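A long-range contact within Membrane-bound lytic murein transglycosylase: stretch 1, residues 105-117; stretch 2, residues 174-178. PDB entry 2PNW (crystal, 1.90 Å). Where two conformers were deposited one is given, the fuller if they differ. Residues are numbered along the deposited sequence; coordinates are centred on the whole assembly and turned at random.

Stretch 1 (105-117) ELEVSATPDDVWR
Stretch 2 174-178: IAWAR

Two short antiparallel strands meet through a single pair of backbone hydrogen bonds, and the loop that follows the first strand folds back over the second; the whole contact, in which each of two tryptophans is covered by a residue of the other stretch, buries 662 Å².

Stretch 1 runs extended from Glu-105, with phi/psi of -91/129 there and -124/122 at Leu-106, and reaches -133/151 at Ser-109. Stretch 2 turns a corner at Ile-174 (-81/-42), then extends through Ala-175 (-171/178), Trp-176 (-125/128) and Ala-177 (-92/166). The strand axes approach to 4.5 Å, and their directions differ by 124°, antiparallel but strongly splayed. Register is set by Ser-109 opposite Trp-176, where Ser-109 N donates to Trp-176 O and Trp-176 N donates to Ser-109 O, each at 2.9 Å and 155°. Farther along, a water bridges the two backbones, donating to Glu-107 O (2.6 Å) and accepting from Arg-178 N (2.9 Å).

Alanines in stretch 2 suit the close approach of the strands, meeting larger aliphatic side chains from stretch 1. Val-108 (chi1 m) places CB 3.7 Å from Ala-175 CB, and Leu-106 (t, p) brings CD2 to 4.1 Å from Ala-177 CB; the alanine methyls offer apolar surface while taking up little space.

Farther on, Ala-110 turns to -79/-14, and Asp-113 (chi1 p) holds the following residues in a compact turn. Its OD1 accepts from Val-115 N (2.8 Å) and Trp-116 N (2.9 Å), while Asp-113 N donates to Trp-116 O (3.0 Å). A short carboxylate can reach these nearby amides and satisfy both. After Trp-116 (-87/87), Arg-117 N donates a weak bond to Ala-177 O, 3.1 Å long and bent to 130°, which ties the returning loop to stretch 2.

Trp-176 (chi1 -82°, chi2 -94°) has more area covered across the contact than any other residue. Pro-112 lies over one face of its indole, with CB 3.6 Å from the centroid of the five-membered ring and 10° off its normal; the rigid proline presents C-H groups to the electron-rich ring. Ser-109 O lies at the ring's edge, and Trp-116 CB packs 4.0 Å from Trp-176 CB.

Trp-116 (chi1 m, chi2 101°) receives Arg-178 over one face. Arg-178 (p, t, m, chi4 159°) sets CD 4.0 Å from the centroid of the Trp-116 six-membered ring, a CH-pi contact; its CZ is 5.2 Å from that centroid, so any cation-pi attraction is weak at most. Val-115 (chi1 t) covers one face of the guanidinium, with CG1 3.5 Å from Arg-178 CZ. An arginine suits this exposed margin because its methylenes pack on the aromatic ring while its polar end remains able to bond to water. A second water accepts from Arg-178 NH1 (2.9 Å) and donates to Glu-107 OE1 (2.8 Å), linking the opposite charges indirectly. A third donates to both Val-115 O and Arg-178 O, each at 2.7 Å.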

# COMPACT_ATOMS: atom_id res chain seq x y z
N GLU A 105 1.43 5.86 13.74
CA GLU A 105 2.40 6.00 14.79
C GLU A 105 2.06 4.93 15.84
O GLU A 105 0.91 4.83 16.27
CB GLU A 105 2.30 7.42 15.35
CG GLU A 105 3.35 7.74 16.33
CD GLU A 105 3.34 9.22 16.69
OE1 GLU A 105 3.79 10.04 15.86
OE2 GLU A 105 2.89 9.54 17.81
N LEU A 106 3.05 4.13 16.23
CA LEU A 106 2.84 3.07 17.20
C LEU A 106 3.78 3.22 18.38
O LEU A 106 5.00 3.23 18.21
CB LEU A 106 3.07 1.71 16.53
CG LEU A 106 2.82 0.43 17.35
CD1 LEU A 106 1.33 0.27 17.70
CD2 LEU A 106 3.32 -0.81 16.62
N GLU A 107 3.22 3.33 19.59
CA GLU A 107 4.01 3.33 20.81
C GLU A 107 4.66 1.98 21.05
O GLU A 107 3.98 0.93 21.00
CB GLU A 107 3.14 3.69 22.04
CG GLU A 107 2.65 5.14 22.00
CD GLU A 107 1.76 5.49 23.20
OE1 GLU A 107 1.53 4.63 24.09
OE2 GLU A 107 1.28 6.65 23.23
N VAL A 108 5.96 2.02 21.35
CA VAL A 108 6.73 0.81 21.62
C VAL A 108 7.74 1.01 22.74
O VAL A 108 7.93 2.14 23.21
CB VAL A 108 7.50 0.32 20.34
CG1 VAL A 108 6.49 0.03 19.21
CG2 VAL A 108 8.54 1.37 19.89
N SER A 109 8.34 -0.10 23.16
CA SER A 109 9.45 -0.10 24.07
C SER A 109 10.57 -1.01 23.56
O SER A 109 10.33 -2.01 22.85
CB SER A 109 9.01 -0.57 25.46
OG SER A 109 10.13 -0.63 26.34
N ALA A 110 11.79 -0.67 23.93
CA ALA A 110 12.94 -1.51 23.59
C ALA A 110 13.04 -2.71 24.53
O ALA A 110 13.76 -3.66 24.27
CB ALA A 110 14.24 -0.67 23.64
N THR A 111 12.30 -2.65 25.63
CA THR A 111 12.36 -3.69 26.66
C THR A 111 10.97 -4.27 26.94
O THR A 111 10.00 -3.54 27.20
CB THR A 111 12.95 -3.16 27.99
OG1 THR A 111 12.15 -2.07 28.46
CG2 THR A 111 14.40 -2.69 27.80
N PRO A 112 10.87 -5.61 26.90
CA PRO A 112 9.56 -6.21 27.14
C PRO A 112 9.19 -6.30 28.62
O PRO A 112 10.06 -6.51 29.47
CB PRO A 112 9.74 -7.63 26.60
CG PRO A 112 11.18 -7.92 26.85
CD PRO A 112 11.90 -6.62 26.63
N ASP A 113 7.90 -6.15 28.92
CA ASP A 113 7.38 -6.45 30.25
C ASP A 113 5.90 -6.77 30.12
O ASP A 113 5.40 -7.04 29.01
CB ASP A 113 7.68 -5.32 31.26
CG ASP A 113 7.04 -3.98 30.91
OD1 ASP A 113 6.01 -3.91 30.22
OD2 ASP A 113 7.59 -2.95 31.37
N ASP A 114 5.18 -6.72 31.24
CA ASP A 114 3.79 -7.12 31.25
C ASP A 114 2.92 -6.20 30.41
O ASP A 114 1.84 -6.61 29.97
CB ASP A 114 3.27 -7.20 32.69
CG ASP A 114 3.74 -8.48 33.41
OD1 ASP A 114 4.46 -9.31 32.80
OD2 ASP A 114 3.39 -8.64 34.60
N VAL A 115 3.39 -4.97 30.19
CA VAL A 115 2.68 -3.98 29.38
C VAL A 115 3.16 -4.04 27.91
O VAL A 115 2.35 -4.17 27.00
CB VAL A 115 2.89 -2.55 29.93
CG1 VAL A 115 2.40 -1.50 28.96
CG2 VAL A 115 2.22 -2.38 31.32
N TRP A 116 4.47 -3.91 27.71
CA TRP A 116 5.09 -3.94 26.37
C TRP A 116 5.35 -5.38 26.05
O TRP A 116 6.42 -5.89 26.32
CB TRP A 116 6.40 -3.12 26.39
CG TRP A 116 6.14 -1.73 26.91
CD1 TRP A 116 6.40 -1.25 28.17
CD2 TRP A 116 5.56 -0.64 26.18
NE1 TRP A 116 6.01 0.07 28.26
CE2 TRP A 116 5.50 0.47 27.06
CE3 TRP A 116 5.11 -0.48 24.85
CZ2 TRP A 116 4.99 1.71 26.67
CZ3 TRP A 116 4.59 0.76 24.47
CH2 TRP A 116 4.53 1.84 25.38
N ARG A 117 4.35 -6.05 25.48
CA ARG A 117 4.38 -7.51 25.43
C ARG A 117 4.25 -8.06 24.03
O ARG A 117 4.34 -9.28 23.85
CB ARG A 117 3.23 -8.08 26.33
CG ARG A 117 1.85 -7.59 25.90
CD ARG A 117 0.73 -8.02 26.86
NE ARG A 117 0.58 -9.46 26.97
CZ ARG A 117 -0.49 -10.06 27.50
NH1 ARG A 117 -0.54 -11.39 27.57
NH2 ARG A 117 -1.52 -9.35 27.98
N ILE A 174 12.35 -6.07 16.81
CA ILE A 174 12.71 -4.66 16.59
C ILE A 174 12.33 -3.84 17.83
O ILE A 174 13.09 -2.97 18.26
CB ILE A 174 11.96 -4.12 15.34
CG1 ILE A 174 12.40 -4.89 14.08
CG2 ILE A 174 12.16 -2.58 15.15
CD1 ILE A 174 11.51 -4.66 12.86
N ALA A 175 11.16 -4.13 18.40
CA ALA A 175 10.61 -3.45 19.57
C ALA A 175 9.37 -4.23 20.04
O ALA A 175 8.98 -5.20 19.39
CB ALA A 175 10.22 -1.98 19.25
N TRP A 176 8.75 -3.77 21.14
CA TRP A 176 7.55 -4.39 21.70
C TRP A 176 6.46 -3.35 21.83
O TRP A 176 6.67 -2.29 22.40
CB TRP A 176 7.84 -4.96 23.10
CG TRP A 176 8.46 -6.30 23.09
CD1 TRP A 176 7.81 -7.52 23.17
CD2 TRP A 176 9.85 -6.59 23.01
NE1 TRP A 176 8.72 -8.54 23.13
CE2 TRP A 176 9.98 -8.00 23.04
CE3 TRP A 176 11.00 -5.80 22.92
CZ2 TRP A 176 11.21 -8.62 23.00
CZ3 TRP A 176 12.22 -6.42 22.84
CH2 TRP A 176 12.32 -7.82 22.88
N ALA A 177 5.28 -3.67 21.29
CA ALA A 177 4.11 -2.78 21.36
C ALA A 177 3.28 -3.15 22.60
O ALA A 177 3.48 -4.21 23.20
CB ALA A 177 3.27 -2.94 20.09
N ARG A 178 2.36 -2.28 22.99
CA ARG A 178 1.47 -2.55 24.14
C ARG A 178 0.04 -2.79 23.71
O ARG A 178 -0.79 -3.15 24.55
CB ARG A 178 1.50 -1.39 25.16
CG ARG A 178 1.07 -0.05 24.60
CD ARG A 178 1.11 1.06 25.69
NE ARG A 178 0.27 0.68 26.81
CZ ARG A 178 0.37 1.16 28.05
NH1 ARG A 178 1.29 2.08 28.34
NH2 ARG A 178 -0.46 0.72 29.00
O HOH W 1 1.61 -0.11 21.19
O HOH W 2 2.40 4.23 26.72
O HOH W 3 -0.34 -4.21 27.04